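Local coordinates for protein serine acetyltransferase 1, putative (Entamoeba histolytica, PDB 7BW9) that probably transfers an acetyl group from acetyl-coenzyme A to L-serine, giving O-acetylserine for cysteine biosynthesis, and binds cysteine, at residues A[78-83]-A[145-150]; A[137-142]-A[152-157]; A[10-15]-A[95-100]; A[131-136]-A[164-169]. All blocks are in the same frame, centred on the assembly; numbering follows the deposited sequence.

Interactions 1, 2 and 4 share elements: helix 148-162 serves interactions 1 and 2, and helix 128-144 serves interactions 2 and 4, whose centres are about 6 Å apart. Interaction 3 lies farther out in the helical part, joining helices 2-17 and 96-113, and reaches interaction 2 through Ile99 against Ile141. Chemistry follows place. Interaction 2 is buried and purely apolar. Interaction 4, nearest the centre of the chain, adds one hydrogen bond from a glutamine side-chain amide where helix meets beta-helix. Interaction 3, also buried, sets an arginine-serine hydrogen bond beside an apolar patch. Interaction 1, partly buried at the helix ends, relies on tyrosines and helix capping and, like 2 and 4, touches the second subunit.

Interaction 1 (A[78-83]-A[145-150]); sequences AYYNQQ and NGDIEY
Tyr80 reaches the start of helix 148-162 with its hydroxyl, which accepts two backbone hydrogen bonds. Ile148 N donates to Tyr80 OH over 3.0 Å and Glu149 N donates to the same oxygen over 3.2 Å, both well off straight, the first at 137°. A phenol at the end of a long, rigid ring suits this place, since it carries an acceptor across from the residue that has just left helix 58-79. A second acceptor serves the same helix end: Asp147, at the N-cap, takes Tyr150 N on OD1 at 2.7 Å, using the syn lone pair. That oxygen also lies 3.3 Å from Tyr80 CE2, at the edge of the ring and near its plane.

The nonpolar contacts centre on Glu149. Its CB makes a CH-pi contact over the face of Tyr79, 3.6 Å from the ring centroid and 24° off the normal, while Tyr79 CD2 meets Tyr150 CB at 4.1 Å. Glu149 CG, anti to its carbonyl carbon (chi1 -53°), is brought within 3.1 Å of Tyr80 OH. The glutamate thus lends its aliphatic stem to the two tyrosines, while OE2 bonds to Ser119 of the second subunit.

Gly146, with positive phi, completes the Schellman motif that ends helix 128-144, turning the chain toward the Asp147 cap. The contact therefore sits where helix 58-79 ends and helix 128-144 hands over to helix 148-162; Tyr79 OH continues to Glu153 of that last helix and to Arg125 of the second subunit, and Asp147 also packs on Cys88 of helix 82-94.

Interaction 2 (A[137-142]-A[152-157]); sequences RVAHIL and RELMEN
Ala139 faces Leu154 and Met155 across the antiparallel hairpin of helices 128-144 and 148-162, and this is where the packing is tight. Ala139 CB meets Met155 SD at 3.6 Å and Leu154 CD2 at 3.9 Å. A lone methyl fits between the sulfur and the leucine branch; the segment axes are 9.5 Å apart, with 165° between their directions. Met155 is bent at chi2 and chi3, a fold that its flexible thioether chain accepts readily; it also rests on Ile135 and Pro168. With CG anti to the backbone N (chi1 179°), Leu154 extends toward helix 128-144 and meets it with CD2.

The flanks are looser. Val138 CG1 and Leu142 CD1 each stand 4.3 Å from Leu154 CD2, so one leucine methyl is shared by three residues of the opposite helix. On the far side of helix 148-162 the character turns polar: Arg152, whose CB points away from the contact, grips Glu156 OE2 side-on, NE at 3.0 Å and NH2 at 3.1 Å, with that oxygen close to the guanidinium plane. This face meets the second subunit, where Arg152 packs on Met122.

No hydrogen bond crosses between the segments. The pairing thus depends on shape and the exclusion of water, and the side-chain hydrogen bonds of both helices lie away from this apolar seam.

Interaction 3 (A[10-15]-A[95-100]); sequences QLLVQS and QFVTIR
Ser15 and Arg100 make the polar bond of this contact: Arg100 NH1 donates to Ser15 OG over 2.7 Å at 141°, with the oxygen tilted from the guanidinium plane. Arg100 CD lies 3.3 Å from the same OG, so the serine oxygen sits against the last methylene as well as the guanidinium. Beside this bond lies an apolar patch. Val97 CG2 touches Leu11 CB at 3.8 Å and Leu12 CD2 at 4.1 Å, the side chains of Leu12 and Val97 lying alongside and pointing opposite ways. Leu12 CD2 is also 4.2 Å from Phe96 CD1, and it reaches the aliphatic part of Arg100 at CD. A branched, compact valine fits the closest backbone approach, where the CA atoms of Leu12 and Val97 are 6.2 Å apart.

A second shell sets these groups in place. Arg100 CG is anti to the backbone N (chi1 -173°) and the chain runs extended to NE, which carries the guanidinium across to helix 2-17. NH2 forms a salt bridge with Asp19, just past the end of that helix, and NE bonds to the carbonyl of Leu45 at the end of helix 36-45, fixing the rotation of the group. Ser15 OG bonds in addition to Glu101 OE2, so a small hydroxyl links two charged residues.

The segments run nearly parallel, 26° between their directions. Around them, Leu12 and Phe96 pack together on Leu65 of helix 58-79 and Ile44 of helix 36-45, while Ile99 meets Ile141 of helix 128-144; helix 2-17 thereby joins the helical bundle, and no other subunit touches either segment.

Interaction 4 (A[131-136]-A[164-169]); sequences HVMMIQ and IDIHPG
Gln136 NE2 is held by two backbone carbonyls, those of His167 and Thr170. Its bond to His167 O is 3.3 Å long and nearly straight at 162°, the donor lying in the carbonyl plane; Pro168 O is also near. An amide suits a helix facing a loop, because its N-H groups reach carbonyl oxygens of the turn after strand 165-166, one of them also bonded by Thr170 OG1. Its stem is useful too: Gln136 CG presses on Ile166 CG2 at 3.5 Å.

The rest is aliphatic. Val132 has CG1 between the backbone N and the carbonyl carbon (chi1 76°), which directs it to Ile166 CD1 at 4.1 Å, while CG2 meets Ile164 CG2 at 3.9 Å. Met133 SD touches Ile166 CD1, also at 4.1 Å, the side chains crossing at about a right angle. Beyond Ile166, Gly169 N donates to His167 ND1 over 2.9 Å, close to the ring plane, which fixes the turn of the imidazole.

Strand 165-166 opens the first coil of the left-handed beta-helix and pairs in parallel with strand 185-186 of the next, so helix 128-144 packs the helical part onto that first coil. Asp165, pointing away from the helix, bonds to pocket residue His180 of the second subunit, and the His167 side chain lies about 6 Å from a bound cysteine, consistent with an active site between subunits, as in other serine acetyltransferases.

Interaction 1 (A[78-83]-A[145-150])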
# COMPACT_ATOMS: atom_id res chain seq x y z
N ALA A 78 21.07 15.98 -9.11
CA ALA A 78 21.67 14.65 -9.16
C ALA A 78 21.30 13.93 -10.45
O ALA A 78 22.15 13.29 -11.08
CB ALA A 78 21.25 13.84 -7.94
N TYR A 79 20.04 14.05 -10.88
CA TYR A 79 19.63 13.42 -12.12
C TYR A 79 20.05 14.21 -13.36
O TYR A 79 20.23 13.63 -14.43
CB TYR A 79 18.11 13.23 -12.15
CG TYR A 79 17.55 12.11 -11.30
CD1 TYR A 79 17.58 10.79 -11.74
CD2 TYR A 79 16.94 12.38 -10.08
CE1 TYR A 79 17.04 9.77 -10.97
CE2 TYR A 79 16.40 11.37 -9.31
CZ TYR A 79 16.45 10.07 -9.75
OH TYR A 79 15.90 9.07 -8.97
N TYR A 80 20.21 15.54 -13.23
CA TYR A 80 20.44 16.44 -14.36
C TYR A 80 21.56 17.43 -14.07
O TYR A 80 22.73 17.06 -14.05
CB TYR A 80 19.17 17.22 -14.70
CG TYR A 80 17.99 16.38 -15.11
CD1 TYR A 80 17.84 15.96 -16.43
CD2 TYR A 80 17.02 16.03 -14.19
CE1 TYR A 80 16.74 15.18 -16.81
CE2 TYR A 80 15.92 15.25 -14.55
CZ TYR A 80 15.79 14.83 -15.86
OH TYR A 80 14.69 14.08 -16.21
N ASN A 81 21.19 18.69 -13.83
CA ASN A 81 22.17 19.75 -13.58
C ASN A 81 21.48 20.89 -12.85
O ASN A 81 20.26 20.94 -12.72
CB ASN A 81 22.80 20.24 -14.88
CG ASN A 81 21.79 20.86 -15.82
OD1 ASN A 81 21.25 21.94 -15.56
ND2 ASN A 81 21.51 20.17 -16.91
N GLN A 82 22.30 21.85 -12.40
CA GLN A 82 21.78 22.95 -11.60
C GLN A 82 20.86 23.87 -12.41
O GLN A 82 19.90 24.43 -11.85
CB GLN A 82 22.92 23.77 -11.00
CG GLN A 82 22.43 24.89 -10.08
CD GLN A 82 23.25 25.05 -8.81
OE1 GLN A 82 24.00 24.16 -8.41
NE2 GLN A 82 23.09 26.21 -8.16
N GLN A 83 21.12 24.05 -13.71
CA GLN A 83 20.28 24.96 -14.48
C GLN A 83 18.83 24.48 -14.51
O GLN A 83 17.91 25.23 -14.17
CB GLN A 83 20.81 25.14 -15.91
CG GLN A 83 19.97 26.15 -16.71
CD GLN A 83 20.53 26.49 -18.10
OE1 GLN A 83 20.08 25.94 -19.11
NE2 GLN A 83 21.48 27.42 -18.14
N ASN A 145 8.25 21.34 -16.39
CA ASN A 145 9.41 22.16 -16.68
C ASN A 145 10.66 21.34 -16.93
O ASN A 145 11.76 21.90 -16.97
CB ASN A 145 9.62 23.16 -15.56
CG ASN A 145 8.56 24.24 -15.55
OD1 ASN A 145 8.76 25.32 -16.10
ND2 ASN A 145 7.42 23.96 -14.93
N GLY A 146 10.52 20.03 -17.14
CA GLY A 146 11.55 19.23 -17.77
C GLY A 146 12.17 18.16 -16.90
O GLY A 146 12.98 17.38 -17.42
N ASP A 147 11.85 18.09 -15.61
CA ASP A 147 12.46 17.08 -14.73
C ASP A 147 11.54 15.87 -14.69
O ASP A 147 10.58 15.82 -13.92
CB ASP A 147 12.68 17.63 -13.32
CG ASP A 147 12.70 16.53 -12.27
OD1 ASP A 147 13.29 15.45 -12.55
OD2 ASP A 147 12.08 16.71 -11.20
N ILE A 148 11.83 14.87 -15.52
CA ILE A 148 10.98 13.69 -15.51
C ILE A 148 11.44 12.66 -14.50
O ILE A 148 10.62 11.84 -14.05
CB ILE A 148 10.85 13.08 -16.92
CG1 ILE A 148 12.19 12.48 -17.37
CG2 ILE A 148 10.34 14.12 -17.90
CD1 ILE A 148 12.14 11.88 -18.75
N GLU A 149 12.70 12.70 -14.07
CA GLU A 149 13.23 11.66 -13.19
C GLU A 149 12.85 11.91 -11.74
O GLU A 149 12.30 11.02 -11.07
CB GLU A 149 14.74 11.57 -13.33
CG GLU A 149 15.26 11.41 -14.75
CD GLU A 149 15.54 9.96 -15.14
OE1 GLU A 149 15.74 9.11 -14.25
OE2 GLU A 149 15.57 9.67 -16.36
N TYR A 150 13.14 13.11 -11.21
CA TYR A 150 12.88 13.32 -9.79
C TYR A 150 11.38 13.43 -9.51
O TYR A 150 10.91 12.96 -8.48
CB TYR A 150 13.61 14.55 -9.24
CG TYR A 150 13.06 14.91 -7.88
CD1 TYR A 150 13.32 14.12 -6.77
CD2 TYR A 150 12.19 15.98 -7.73
CE1 TYR A 150 12.77 14.43 -5.53
CE2 TYR A 150 11.64 16.29 -6.52
CZ TYR A 150 11.93 15.52 -5.42
OH TYR A 150 11.36 15.87 -4.22

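Interaction 2 (A[137-142]-A[152-157])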
# COMPACT_ATOMS: atom_id res chain seq x y z
N ARG A 137 0.40 17.73 -7.40
CA ARG A 137 0.38 19.08 -7.95
C ARG A 137 1.76 19.73 -7.88
O ARG A 137 2.12 20.52 -8.76
CB ARG A 137 -0.69 19.91 -7.23
CG ARG A 137 -2.08 19.28 -7.44
CD ARG A 137 -3.20 20.27 -7.26
NE ARG A 137 -4.54 19.67 -7.30
CZ ARG A 137 -5.20 19.38 -8.43
NH1 ARG A 137 -4.64 19.61 -9.61
NH2 ARG A 137 -6.42 18.87 -8.37
N VAL A 138 2.57 19.39 -6.86
CA VAL A 138 3.96 19.83 -6.85
C VAL A 138 4.74 19.14 -7.95
O VAL A 138 5.39 19.79 -8.78
CB VAL A 138 4.60 19.57 -5.47
CG1 VAL A 138 6.10 19.66 -5.58
CG2 VAL A 138 4.04 20.54 -4.44
N ALA A 139 4.67 17.80 -7.98
CA ALA A 139 5.47 17.02 -8.93
C ALA A 139 5.17 17.41 -10.36
O ALA A 139 6.06 17.41 -11.21
CB ALA A 139 5.20 15.53 -8.74
N HIS A 140 3.90 17.71 -10.65
CA HIS A 140 3.49 17.98 -12.03
C HIS A 140 4.14 19.25 -12.57
O HIS A 140 4.47 19.32 -13.76
CB HIS A 140 1.97 18.07 -12.10
CG HIS A 140 1.43 18.33 -13.48
ND1 HIS A 140 1.63 17.47 -14.53
CD2 HIS A 140 0.70 19.36 -13.97
CE1 HIS A 140 1.04 17.95 -15.61
NE2 HIS A 140 0.48 19.11 -15.30
N ILE A 141 4.34 20.25 -11.72
CA ILE A 141 5.04 21.45 -12.17
C ILE A 141 6.50 21.13 -12.46
O ILE A 141 7.08 21.64 -13.42
CB ILE A 141 4.90 22.57 -11.13
CG1 ILE A 141 3.44 23.03 -11.10
CG2 ILE A 141 5.83 23.76 -11.47
CD1 ILE A 141 3.11 23.80 -9.93
N LEU A 142 7.10 20.26 -11.64
CA LEU A 142 8.47 19.85 -11.91
C LEU A 142 8.55 19.14 -13.25
O LEU A 142 9.41 19.45 -14.09
CB LEU A 142 8.97 18.97 -10.77
CG LEU A 142 8.87 19.63 -9.39
CD1 LEU A 142 9.30 18.66 -8.30
CD2 LEU A 142 9.72 20.91 -9.36
N ARG A 152 9.15 11.73 -10.82
CA ARG A 152 8.65 10.36 -10.74
C ARG A 152 9.04 9.71 -9.42
O ARG A 152 8.21 9.07 -8.76
CB ARG A 152 9.19 9.53 -11.91
CG ARG A 152 8.77 8.06 -11.87
CD ARG A 152 7.28 7.90 -12.17
NE ARG A 152 6.79 6.53 -11.95
CZ ARG A 152 6.79 5.58 -12.88
NH1 ARG A 152 7.27 5.82 -14.09
NH2 ARG A 152 6.33 4.37 -12.59
N GLU A 153 10.31 9.86 -9.03
CA GLU A 153 10.75 9.42 -7.71
C GLU A 153 9.86 10.00 -6.61
O GLU A 153 9.42 9.28 -5.70
CB GLU A 153 12.21 9.84 -7.50
CG GLU A 153 12.88 9.25 -6.26
CD GLU A 153 14.25 9.87 -5.99
OE1 GLU A 153 15.25 9.39 -6.58
OE2 GLU A 153 14.33 10.85 -5.21
N LEU A 154 9.57 11.30 -6.70
CA LEU A 154 8.67 11.93 -5.74
C LEU A 154 7.31 11.24 -5.72
O LEU A 154 6.78 10.89 -4.66
CB LEU A 154 8.53 13.41 -6.08
CG LEU A 154 7.61 14.23 -5.20
CD1 LEU A 154 8.07 14.13 -3.74
CD2 LEU A 154 7.66 15.69 -5.70
N MET A 155 6.72 11.02 -6.90
CA MET A 155 5.43 10.33 -6.93
C MET A 155 5.53 8.90 -6.40
O MET A 155 4.58 8.41 -5.78
CB MET A 155 4.85 10.32 -8.35
CG MET A 155 4.34 11.69 -8.81
SD MET A 155 3.44 12.60 -7.56
CE MET A 155 1.97 11.62 -7.30
N GLU A 156 6.66 8.21 -6.63
CA GLU A 156 6.78 6.85 -6.10
C GLU A 156 6.89 6.86 -4.57
O GLU A 156 6.42 5.92 -3.92
CB GLU A 156 7.96 6.10 -6.71
CG GLU A 156 7.75 5.70 -8.19
CD GLU A 156 6.49 4.86 -8.44
OE1 GLU A 156 6.08 4.09 -7.54
OE2 GLU A 156 5.93 4.95 -9.56
N ASN A 157 7.48 7.91 -4.00
CA ASN A 157 7.50 8.03 -2.54
C ASN A 157 6.09 8.05 -1.97
O ASN A 157 5.78 7.34 -1.01
CB ASN A 157 8.24 9.31 -2.11
CG ASN A 157 9.75 9.19 -2.23
OD1 ASN A 157 10.29 8.09 -2.34
ND2 ASN A 157 10.43 10.32 -2.19

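Interaction 3 (A[10-15]-A[95-100])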
# COMPACT_ATOMS: atom_id res chain seq x y z
N GLN A 10 5.85 35.31 1.81
CA GLN A 10 4.90 36.36 2.15
C GLN A 10 3.54 36.14 1.48
O GLN A 10 2.49 36.41 2.08
CB GLN A 10 5.47 37.73 1.76
CG GLN A 10 4.61 38.93 2.18
CD GLN A 10 4.12 38.85 3.63
OE1 GLN A 10 2.93 39.06 3.91
NE2 GLN A 10 5.03 38.55 4.56
N LEU A 11 3.53 35.65 0.24
CA LEU A 11 2.25 35.33 -0.40
C LEU A 11 1.54 34.20 0.33
O LEU A 11 0.31 34.22 0.47
CB LEU A 11 2.48 34.99 -1.88
CG LEU A 11 2.74 36.24 -2.72
CD1 LEU A 11 3.05 35.90 -4.16
CD2 LEU A 11 1.54 37.20 -2.62
N LEU A 12 2.30 33.21 0.81
CA LEU A 12 1.68 32.14 1.58
C LEU A 12 1.07 32.67 2.87
O LEU A 12 -0.06 32.31 3.22
CB LEU A 12 2.70 31.05 1.88
CG LEU A 12 3.03 30.10 0.73
CD1 LEU A 12 4.32 29.35 1.06
CD2 LEU A 12 1.89 29.15 0.53
N VAL A 13 1.80 33.53 3.58
CA VAL A 13 1.24 34.17 4.77
C VAL A 13 -0.07 34.87 4.43
O VAL A 13 -1.06 34.76 5.16
CB VAL A 13 2.26 35.14 5.40
CG1 VAL A 13 1.57 36.01 6.45
CG2 VAL A 13 3.42 34.38 6.03
N GLN A 14 -0.09 35.61 3.32
CA GLN A 14 -1.32 36.29 2.94
C GLN A 14 -2.41 35.28 2.61
O GLN A 14 -3.58 35.48 2.96
CB GLN A 14 -1.08 37.20 1.74
CG GLN A 14 -0.20 38.39 2.03
CD GLN A 14 0.20 39.11 0.77
OE1 GLN A 14 -0.47 38.99 -0.27
NE2 GLN A 14 1.31 39.85 0.82
N SER A 15 -2.03 34.18 1.97
CA SER A 15 -3.00 33.12 1.67
C SER A 15 -3.59 32.54 2.94
O SER A 15 -4.80 32.33 3.02
CB SER A 15 -2.34 32.03 0.83
OG SER A 15 -3.21 30.93 0.64
N GLN A 95 4.24 29.10 -8.58
CA GLN A 95 2.92 28.48 -8.59
C GLN A 95 2.45 28.05 -7.21
O GLN A 95 1.37 27.45 -7.10
CB GLN A 95 2.93 27.27 -9.51
CG GLN A 95 3.42 27.58 -10.90
CD GLN A 95 2.36 27.39 -11.92
OE1 GLN A 95 2.15 26.29 -12.40
NE2 GLN A 95 1.68 28.48 -12.27
N PHE A 96 3.20 28.35 -6.15
CA PHE A 96 2.95 27.67 -4.88
C PHE A 96 1.60 28.05 -4.27
O PHE A 96 0.91 27.20 -3.71
CB PHE A 96 4.08 27.94 -3.89
CG PHE A 96 4.47 26.71 -3.13
CD1 PHE A 96 3.72 26.31 -2.03
CD2 PHE A 96 5.54 25.93 -3.54
CE1 PHE A 96 4.06 25.15 -1.34
CE2 PHE A 96 5.88 24.78 -2.85
CZ PHE A 96 5.14 24.39 -1.75
N VAL A 97 1.21 29.32 -4.36
CA VAL A 97 -0.09 29.69 -3.82
C VAL A 97 -1.22 29.13 -4.70
O VAL A 97 -2.25 28.68 -4.19
CB VAL A 97 -0.17 31.22 -3.64
CG1 VAL A 97 -1.59 31.68 -3.33
CG2 VAL A 97 0.79 31.66 -2.52
N THR A 98 -1.01 29.09 -6.01
CA THR A 98 -1.97 28.42 -6.89
C THR A 98 -2.20 26.97 -6.47
O THR A 98 -3.34 26.51 -6.37
CB THR A 98 -1.47 28.49 -8.33
OG1 THR A 98 -1.21 29.86 -8.68
CG2 THR A 98 -2.50 27.89 -9.30
N ILE A 99 -1.11 26.25 -6.18
CA ILE A 99 -1.21 24.87 -5.72
C ILE A 99 -2.02 24.80 -4.43
O ILE A 99 -2.89 23.94 -4.28
CB ILE A 99 0.20 24.27 -5.52
CG1 ILE A 99 0.93 24.15 -6.84
CG2 ILE A 99 0.11 22.90 -4.86
CD1 ILE A 99 2.36 23.68 -6.66
N ARG A 100 -1.74 25.72 -3.49
CA ARG A 100 -2.48 25.73 -2.24
C ARG A 100 -3.99 25.88 -2.48
O ARG A 100 -4.80 25.19 -1.85
CB ARG A 100 -1.97 26.83 -1.32
CG ARG A 100 -2.59 26.78 0.05
CD ARG A 100 -2.02 27.84 1.04
NE ARG A 100 -2.53 27.51 2.37
CZ ARG A 100 -3.58 28.08 2.94
NH1 ARG A 100 -4.24 29.07 2.35
NH2 ARG A 100 -3.96 27.65 4.13

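Interaction 4 (A[131-136]-A[164-169])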
# COMPACT_ATOMS: atom_id res chain seq x y z
N HIS A 131 -3.47 13.79 0.40
CA HIS A 131 -2.02 13.82 0.49
C HIS A 131 -1.39 13.52 -0.86
O HIS A 131 -0.38 14.13 -1.22
CB HIS A 131 -1.51 12.83 1.56
CG HIS A 131 -1.96 13.19 2.95
ND1 HIS A 131 -1.94 12.29 3.99
CD2 HIS A 131 -2.44 14.35 3.46
CE1 HIS A 131 -2.40 12.88 5.08
NE2 HIS A 131 -2.70 14.13 4.79
N VAL A 132 -1.99 12.62 -1.63
CA VAL A 132 -1.38 12.30 -2.92
C VAL A 132 -1.46 13.50 -3.86
O VAL A 132 -0.56 13.73 -4.67
CB VAL A 132 -2.01 11.03 -3.54
CG1 VAL A 132 -3.39 11.32 -4.12
CG2 VAL A 132 -1.11 10.46 -4.63
N MET A 133 -2.52 14.31 -3.73
CA MET A 133 -2.67 15.47 -4.60
C MET A 133 -1.77 16.63 -4.17
O MET A 133 -1.28 17.37 -5.03
CB MET A 133 -4.13 15.90 -4.66
CG MET A 133 -5.00 14.93 -5.49
SD MET A 133 -4.25 14.46 -7.08
CE MET A 133 -4.15 16.08 -7.85
N MET A 134 -1.54 16.81 -2.86
CA MET A 134 -0.48 17.72 -2.43
C MET A 134 0.84 17.40 -3.15
O MET A 134 1.50 18.30 -3.68
CB MET A 134 -0.27 17.61 -0.91
CG MET A 134 -1.48 17.95 -0.05
SD MET A 134 -0.99 17.89 1.69
CE MET A 134 -2.47 18.48 2.52
N ILE A 135 1.23 16.13 -3.18
CA ILE A 135 2.46 15.76 -3.86
C ILE A 135 2.32 15.90 -5.37
O ILE A 135 3.23 16.41 -6.04
CB ILE A 135 2.87 14.33 -3.46
CG1 ILE A 135 2.98 14.23 -1.95
CG2 ILE A 135 4.20 13.94 -4.12
CD1 ILE A 135 4.09 15.12 -1.33
N GLN A 136 1.19 15.44 -5.94
CA GLN A 136 1.07 15.39 -7.40
C GLN A 136 1.10 16.78 -8.01
O GLN A 136 1.74 16.99 -9.05
CB GLN A 136 -0.21 14.66 -7.82
CG GLN A 136 -0.14 14.06 -9.26
CD GLN A 136 -0.47 15.07 -10.35
OE1 GLN A 136 -1.17 16.05 -10.09
NE2 GLN A 136 0.05 14.85 -11.56
N ILE A 164 -1.50 4.77 -3.70
CA ILE A 164 -2.07 5.47 -4.85
C ILE A 164 -0.95 5.82 -5.82
O ILE A 164 0.06 6.43 -5.43
CB ILE A 164 -2.81 6.75 -4.42
CG1 ILE A 164 -3.88 6.44 -3.37
CG2 ILE A 164 -3.40 7.45 -5.67
CD1 ILE A 164 -4.51 7.71 -2.79
N ASP A 165 -1.14 5.45 -7.08
CA ASP A 165 -0.09 5.56 -8.09
C ASP A 165 -0.53 6.55 -9.16
O ASP A 165 -1.32 6.19 -10.04
CB ASP A 165 0.20 4.19 -8.69
CG ASP A 165 1.46 4.16 -9.54
OD1 ASP A 165 1.98 5.24 -9.89
OD2 ASP A 165 1.94 3.04 -9.83
N ILE A 166 -0.03 7.78 -9.09
CA ILE A 166 -0.35 8.81 -10.07
C ILE A 166 0.94 9.32 -10.70
O ILE A 166 1.87 9.73 -9.99
CB ILE A 166 -1.13 9.99 -9.45
CG1 ILE A 166 -2.40 9.52 -8.77
CG2 ILE A 166 -1.44 11.05 -10.52
CD1 ILE A 166 -3.20 10.65 -8.16
N HIS A 167 0.98 9.32 -12.03
CA HIS A 167 2.18 9.76 -12.71
C HIS A 167 2.34 11.28 -12.58
O HIS A 167 1.36 12.02 -12.56
CB HIS A 167 2.14 9.36 -14.18
CG HIS A 167 3.48 9.39 -14.85
ND1 HIS A 167 4.02 10.55 -15.36
CD2 HIS A 167 4.39 8.41 -15.06
CE1 HIS A 167 5.22 10.28 -15.86
NE2 HIS A 167 5.46 9.00 -15.70
N PRO A 168 3.58 11.77 -12.47
CA PRO A 168 3.78 13.23 -12.43
C PRO A 168 3.29 13.95 -13.67
O PRO A 168 2.93 15.14 -13.60
CB PRO A 168 5.30 13.38 -12.24
CG PRO A 168 5.88 12.07 -12.74
CD PRO A 168 4.86 11.03 -12.39
N GLY A 169 3.25 13.28 -14.82
CA GLY A 169 2.75 13.91 -16.03
C GLY A 169 1.25 14.06 -16.09
O GLY A 169 0.75 14.86 -16.89